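Local coordinates for protein succinate-semialdehyde dehydrogenase (PDB 4ITA) that probably oxidises succinic semialdehyde to succinate with NADP+ as electron acceptor, as a dimeric member of the aldehyde dehydrogenase family that binds NADPH in a Rossmann-type domain, at residues V118-L123 with G443-V448; K225-E230 with S433-E438. All coordinates share one frame; numbering follows the deposited sequence.

Contact 1: V118-L123 with G443-V448; sequences VCYQPL and GIRTFV. With EDO (1,2-ethanediol), chain F.
Tyr-120 and Arg-445 meet through two turns: chi1 of -60° sets the tyrosine CG beside its backbone N, and a bend at chi2 (-68°) places CD of Arg-445 over the ring. The setting is the aldehyde dehydrogenase fold, where the chain leaves helix 440-445 and enters the C-terminal strand 448-455, antiparallel to the long strand 115-129. The guanidinium lies flat on the phenol, planes 15° apart, in a cation-pi stack with CZ of Arg-445 3.9 Å from the centroid of the Tyr-120 ring. CD of Arg-445 adds a CH-pi contact over the same face, 4.1 Å from the centroid of the Tyr-120 ring. The hydroxyl O of Tyr-120 is 3.2 Å from NH1 of Arg-445, but the angle is too poor for a bond; it instead hydrogen-bonds Glu-107, whose other carboxylate oxygen forms a salt bridge with NH2 of Arg-445. With NE bonded to the carbonyl of Phe-103, the guanidinium is held at NE and NH2 as well as on its face. An alanine in place of Tyr-120 would probably leave this face of the guanidinium without its aromatic partner, deprive Glu-107 of a hydroxyl mate and open a gap beside Val-448. That valine puts CG2 4.0 Å from CD1 of Tyr-120, while its CB rests 3.3 Å from the carbonyl O of Gln-121. Farther along, Leu-123 leans on backbone, its CG 3.5 Å from the carbonyl O of Phe-447. The side chain of Gln-121 turns elsewhere, to Lys-451 and to the carbonyl of Gln-406 of the second subunit. A 1,2-ethanediol, probably from the crystallisation liquor, bridges two backbone groups here: its O2 donates to the carbonyl O of Gly-443 and accepts from Phe-447 N at 2.7 Å.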
# COMPACT_ATOMS: atom_id res chain seq x y z
N VAL A 118 -5.83 -17.52 5.31
CA VAL A 118 -5.91 -16.43 4.37
C VAL A 118 -5.80 -17.02 2.97
O VAL A 118 -4.93 -17.87 2.71
CB VAL A 118 -4.77 -15.41 4.59
CG1 VAL A 118 -4.83 -14.29 3.55
CG2 VAL A 118 -4.85 -14.82 6.01
N CYS A 119 -6.70 -16.61 2.08
CA CYS A 119 -6.59 -16.96 0.67
C CYS A 119 -6.38 -15.68 -0.12
O CYS A 119 -6.54 -14.58 0.43
CB CYS A 119 -7.80 -17.76 0.17
SG CYS A 119 -9.36 -16.89 0.20
N TYR A 120 -5.99 -15.82 -1.38
CA TYR A 120 -5.58 -14.67 -2.16
C TYR A 120 -6.37 -14.65 -3.46
O TYR A 120 -6.34 -15.61 -4.21
CB TYR A 120 -4.07 -14.70 -2.39
CG TYR A 120 -3.31 -14.66 -1.09
CD1 TYR A 120 -3.06 -13.46 -0.44
CD2 TYR A 120 -2.88 -15.84 -0.47
CE1 TYR A 120 -2.39 -13.42 0.77
CE2 TYR A 120 -2.21 -15.81 0.74
CZ TYR A 120 -1.98 -14.60 1.36
OH TYR A 120 -1.31 -14.57 2.57
N GLN A 121 -7.10 -13.57 -3.68
CA GLN A 121 -7.96 -13.47 -4.85
C GLN A 121 -7.70 -12.14 -5.56
O GLN A 121 -7.36 -11.15 -4.93
CB GLN A 121 -9.42 -13.55 -4.41
CG GLN A 121 -9.79 -14.90 -3.79
CD GLN A 121 -11.27 -15.01 -3.52
OE1 GLN A 121 -11.87 -14.12 -2.93
NE2 GLN A 121 -11.88 -16.09 -4.00
N PRO A 122 -7.84 -12.12 -6.89
CA PRO A 122 -7.56 -10.90 -7.65
C PRO A 122 -8.55 -9.77 -7.32
O PRO A 122 -9.70 -10.02 -6.94
CB PRO A 122 -7.72 -11.35 -9.10
CG PRO A 122 -8.69 -12.49 -9.01
CD PRO A 122 -8.30 -13.21 -7.75
N LEU A 123 -8.10 -8.54 -7.47
CA LEU A 123 -8.95 -7.37 -7.24
C LEU A 123 -9.85 -7.03 -8.43
O LEU A 123 -10.98 -6.61 -8.24
CB LEU A 123 -8.09 -6.15 -6.89
CG LEU A 123 -7.34 -6.20 -5.56
CD1 LEU A 123 -6.50 -4.94 -5.44
CD2 LEU A 123 -8.29 -6.35 -4.39
N GLY A 443 5.63 -8.97 -5.49
CA GLY A 443 5.01 -8.55 -6.74
C GLY A 443 3.64 -9.14 -6.98
O GLY A 443 2.78 -8.51 -7.60
N ILE A 444 3.42 -10.36 -6.51
CA ILE A 444 2.13 -11.01 -6.75
C ILE A 444 1.17 -10.85 -5.56
O ILE A 444 -0.00 -11.19 -5.65
CB ILE A 444 2.31 -12.49 -7.18
CG1 ILE A 444 1.09 -13.00 -7.96
CG2 ILE A 444 2.67 -13.39 -5.99
CD1 ILE A 444 1.31 -14.33 -8.65
N ARG A 445 1.67 -10.31 -4.46
CA ARG A 445 0.82 -10.07 -3.28
C ARG A 445 0.26 -8.66 -3.20
O ARG A 445 -0.65 -8.41 -2.42
CB ARG A 445 1.58 -10.39 -1.99
CG ARG A 445 1.86 -11.86 -1.78
CD ARG A 445 0.59 -12.66 -1.52
NE ARG A 445 0.90 -14.03 -1.11
CZ ARG A 445 1.26 -14.38 0.12
NH1 ARG A 445 1.35 -13.46 1.07
NH2 ARG A 445 1.53 -15.65 0.40
N THR A 446 0.80 -7.73 -3.98
CA THR A 446 0.43 -6.32 -3.84
C THR A 446 -1.03 -6.03 -4.15
O THR A 446 -1.73 -5.38 -3.38
CB THR A 446 1.30 -5.43 -4.72
OG1 THR A 446 2.67 -5.59 -4.32
CG2 THR A 446 0.90 -3.97 -4.54
N PHE A 447 -1.50 -6.54 -5.29
CA PHE A 447 -2.83 -6.19 -5.77
C PHE A 447 -3.77 -7.39 -5.76
O PHE A 447 -4.42 -7.70 -6.76
CB PHE A 447 -2.74 -5.54 -7.15
CG PHE A 447 -2.03 -4.21 -7.14
CD1 PHE A 447 -2.51 -3.16 -6.38
CD2 PHE A 447 -0.85 -4.04 -7.86
CE1 PHE A 447 -1.86 -1.93 -6.37
CE2 PHE A 447 -0.19 -2.82 -7.84
CZ PHE A 447 -0.69 -1.77 -7.10
N VAL A 448 -3.83 -8.06 -4.62
CA VAL A 448 -4.81 -9.10 -4.39
C VAL A 448 -5.56 -8.79 -3.11
O VAL A 448 -5.07 -8.04 -2.26
CB VAL A 448 -4.17 -10.51 -4.26
CG1 VAL A 448 -3.51 -10.93 -5.57
CG2 VAL A 448 -3.15 -10.53 -3.13
C1 EDO F . -0.71 -8.86 -9.10
O1 EDO F . -1.22 -7.67 -9.72
C2 EDO F . -0.90 -8.83 -7.59
O2 EDO F . 0.03 -7.87 -7.07

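Contact 2: K225-E230 with S433-E438; sequences KPTLLE and SGYGRE. With NDP (NADPH dihydro-nicotinamide-adenine-dinucleotide phosphate), chain C; EDO (1,2-ethanediol), chain K; EDO (1,2-ethanediol), chain Q.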
# COMPACT_ATOMS: atom_id res chain seq x y z
N LYS A 225 -8.35 3.82 -3.50
CA LYS A 225 -7.77 2.72 -4.26
C LYS A 225 -6.30 2.58 -3.96
O LYS A 225 -5.58 3.58 -3.89
CB LYS A 225 -8.02 2.92 -5.76
CG LYS A 225 -9.49 2.90 -6.11
CD LYS A 225 -9.78 3.24 -7.56
CE LYS A 225 -11.28 3.33 -7.76
NZ LYS A 225 -11.66 3.55 -9.19
N PRO A 226 -5.83 1.34 -3.78
CA PRO A 226 -4.43 1.13 -3.44
C PRO A 226 -3.50 1.41 -4.61
O PRO A 226 -3.88 1.26 -5.78
CB PRO A 226 -4.37 -0.35 -3.06
CG PRO A 226 -5.50 -0.98 -3.84
CD PRO A 226 -6.58 0.07 -3.88
N THR A 227 -2.28 1.82 -4.27
CA THR A 227 -1.26 2.12 -5.27
C THR A 227 0.09 1.53 -4.92
O THR A 227 0.33 1.11 -3.78
CB THR A 227 -1.07 3.63 -5.47
OG1 THR A 227 -0.76 4.25 -4.22
CG2 THR A 227 -2.32 4.26 -6.05
N LEU A 228 0.97 1.52 -5.92
CA LEU A 228 2.36 1.17 -5.76
C LEU A 228 3.10 2.18 -6.62
O LEU A 228 2.71 2.39 -7.78
CB LEU A 228 2.61 -0.26 -6.25
CG LEU A 228 4.01 -0.85 -6.00
CD1 LEU A 228 3.97 -2.36 -5.94
CD2 LEU A 228 4.99 -0.42 -7.07
N LEU A 229 4.11 2.84 -6.06
CA LEU A 229 4.90 3.83 -6.80
C LEU A 229 6.36 3.45 -6.84
O LEU A 229 6.99 3.26 -5.80
CB LEU A 229 4.76 5.22 -6.17
CG LEU A 229 3.38 5.87 -6.16
CD1 LEU A 229 3.49 7.28 -5.61
CD2 LEU A 229 2.79 5.92 -7.56
N GLU A 230 6.90 3.34 -8.05
CA GLU A 230 8.31 3.08 -8.29
C GLU A 230 8.87 4.32 -8.97
O GLU A 230 8.70 4.52 -10.17
CB GLU A 230 8.46 1.85 -9.20
CG GLU A 230 7.99 0.53 -8.59
CD GLU A 230 9.05 -0.18 -7.76
OE1 GLU A 230 10.19 0.32 -7.67
OE2 GLU A 230 8.74 -1.26 -7.20
N SER A 433 11.40 8.01 -3.35
CA SER A 433 11.50 7.04 -4.44
C SER A 433 10.28 6.14 -4.54
O SER A 433 10.19 5.31 -5.44
CB SER A 433 12.76 6.19 -4.29
OG SER A 433 13.91 6.98 -4.47
N GLY A 434 9.35 6.29 -3.61
CA GLY A 434 8.11 5.54 -3.68
C GLY A 434 7.89 4.59 -2.52
O GLY A 434 8.48 4.71 -1.45
N TYR A 435 7.00 3.63 -2.75
CA TYR A 435 6.60 2.65 -1.74
C TYR A 435 6.00 1.45 -2.44
O TYR A 435 5.57 1.53 -3.60
CB TYR A 435 5.61 3.26 -0.74
CG TYR A 435 4.43 3.94 -1.41
CD1 TYR A 435 4.37 5.33 -1.51
CD2 TYR A 435 3.39 3.20 -1.97
CE1 TYR A 435 3.29 5.96 -2.13
CE2 TYR A 435 2.32 3.81 -2.59
CZ TYR A 435 2.28 5.19 -2.68
OH TYR A 435 1.23 5.84 -3.29
N GLY A 436 5.95 0.34 -1.72
CA GLY A 436 5.50 -0.91 -2.31
C GLY A 436 6.67 -1.62 -2.97
O GLY A 436 7.73 -1.05 -3.19
N ARG A 437 6.48 -2.90 -3.25
CA ARG A 437 7.54 -3.73 -3.82
C ARG A 437 7.03 -4.55 -5.00
O ARG A 437 5.99 -5.19 -4.91
CB ARG A 437 8.12 -4.67 -2.76
CG ARG A 437 8.79 -3.98 -1.57
CD ARG A 437 10.06 -3.31 -1.99
NE ARG A 437 10.78 -2.63 -0.92
CZ ARG A 437 10.70 -1.34 -0.65
NH1 ARG A 437 9.86 -0.57 -1.32
NH2 ARG A 437 11.44 -0.81 0.32
N GLU A 438 7.80 -4.54 -6.08
CA GLU A 438 7.58 -5.44 -7.21
C GLU A 438 8.51 -6.63 -7.05
O GLU A 438 9.42 -6.60 -6.21
CB GLU A 438 7.90 -4.73 -8.53
CG GLU A 438 6.97 -3.58 -8.89
CD GLU A 438 5.68 -4.04 -9.52
OE1 GLU A 438 5.21 -5.15 -9.18
OE2 GLU A 438 5.15 -3.29 -10.37
PA NDP C . 7.40 10.69 -16.44
O1A NDP C . 6.92 10.63 -15.02
O2A NDP C . 7.41 12.00 -17.18
O5B NDP C . 6.52 9.67 -17.31
C5B NDP C . 6.27 8.32 -16.89
C4B NDP C . 4.85 7.90 -17.25
O4B NDP C . 3.92 8.69 -16.51
C3B NDP C . 4.50 8.13 -18.72
O3B NDP C . 3.55 7.14 -19.13
C2B NDP C . 3.83 9.49 -18.69
O2B NDP C . 2.94 9.71 -19.77
C1B NDP C . 3.03 9.35 -17.42
N9A NDP C . 2.65 10.61 -16.77
C8A NDP C . 3.37 11.75 -16.67
N7A NDP C . 2.68 12.67 -15.96
C5A NDP C . 1.52 12.11 -15.59
C6A NDP C . 0.32 12.51 -14.83
N6A NDP C . 0.25 13.75 -14.30
N1A NDP C . -0.66 11.60 -14.69
C2A NDP C . -0.59 10.37 -15.20
N3A NDP C . 0.46 9.93 -15.91
C4A NDP C . 1.51 10.75 -16.12
O3 NDP C . 8.86 9.99 -16.37
PN NDP C . 10.25 10.21 -17.19
O1N NDP C . 10.53 11.68 -17.41
O2N NDP C . 10.25 9.25 -18.34
O5D NDP C . 11.32 9.69 -16.10
C5D NDP C . 11.34 8.32 -15.72
C4D NDP C . 11.36 8.21 -14.21
O4D NDP C . 10.98 6.89 -13.81
C3D NDP C . 12.74 8.45 -13.61
O3D NDP C . 12.64 9.26 -12.44
C2D NDP C . 13.19 7.03 -13.31
O2D NDP C . 14.21 7.03 -12.31
C1D NDP C . 11.90 6.40 -12.82
N1N NDP C . 12.01 4.94 -12.87
C2N NDP C . 11.63 4.20 -11.81
C3N NDP C . 12.14 2.91 -11.64
C7N NDP C . 11.71 2.04 -10.49
O7N NDP C . 11.42 0.87 -10.72
N7N NDP C . 11.65 2.55 -9.26
C4N NDP C . 13.16 2.35 -12.59
C5N NDP C . 13.07 3.04 -13.87
C6N NDP C . 12.50 4.31 -13.96
P2B NDP C . 3.35 10.61 -21.04
O1X NDP C . 2.11 10.56 -21.88
O2X NDP C . 3.65 11.99 -20.51
O3X NDP C . 4.53 9.97 -21.70
C1 EDO K . -0.51 3.42 -0.40
O1 EDO K . 0.25 2.38 0.22
C2 EDO K . -1.63 2.83 -1.26
O2 EDO K . -1.63 1.40 -1.18
C1 EDO Q . 13.31 -3.35 -2.37
O1 EDO Q . 14.31 -3.09 -3.33
C2 EDO Q . 13.47 -4.67 -1.64
O2 EDO Q . 12.33 -5.25 -1.01
O HOH W 1 8.63 1.14 -4.80
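Leu-229 and Tyr-435 form an antiparallel hydrogen-bonded pair that adds the short strand 434-435 to the Rossmann-type sheet of the cofactor domain. Two backbone bonds make the pair: Leu-229 N to Tyr-435 O and Tyr-435 N to Leu-229 O, both 3.1 Å. The carbonyl O of Leu-229 also receives a CA-H...O contact from Gly-434; a water O lies 2.9 Å from the carbonyl O of Leu-229 and is also close to that of Gly-436, placed to donate to either. Among side chains, OG1 of Thr-227 shares a 2.7 Å hydrogen bond with OH of Tyr-435. With chi1 at 51°, CG of Tyr-435 sits in the crowded position between backbone N and carbonyl carbon, and the ring lies alongside Leu-229. Apolar packing follows: CG of Leu-229 is 3.7 Å from CZ of Tyr-435, and its CB lies over one ring face, offset toward the rim. CD1 of Leu-228 reaches the carbonyl O of Arg-437 at 3.6 Å. Both glycines are sterically required: a CB on Gly-434 would strike Leu-229 O, and one on Gly-436 would strike CG of Leu-228. The cofactor is met at the strand end, where N7N of the NADPH carboxamide donates to OE1 of Glu-230 at 3.1 Å. The other oxygen, OE2 of Glu-230, lies 3.4 Å from CG of Glu-438. The guanidinium end of Arg-437 reaches the second subunit, NE bonding the carbonyl O of Ala-450 there. Strand 227-230 thus runs between parallel strand 201-207 and antiparallel strand 434-435; helix 210-222 packs on the face bearing Leu-229 and Tyr-435, whereas Arg-141 of helix 137-149 meets Glu-230 and Glu-438.

The centres of contacts 1 and 2 lie about 15 Å apart, on the same side of the chain's centre, and both reach the same mixed sheet. Along the chain the order is 118-123, 225-230, 433-438 and 443-448, so contact 2 falls within the span that contact 1 brackets. Strand 434-435 leads into helix 440-445, which joins the two directly. They also touch: CZ of Phe-447 packs 3.7 Å from CB of Leu-228, and CG2 of Thr-446 meets CD1 of Leu-228. The C-terminal segment thereby ties the NADPH-binding strand end of contact 2 to the long strand of contact 1, and both contacts reach the second subunit.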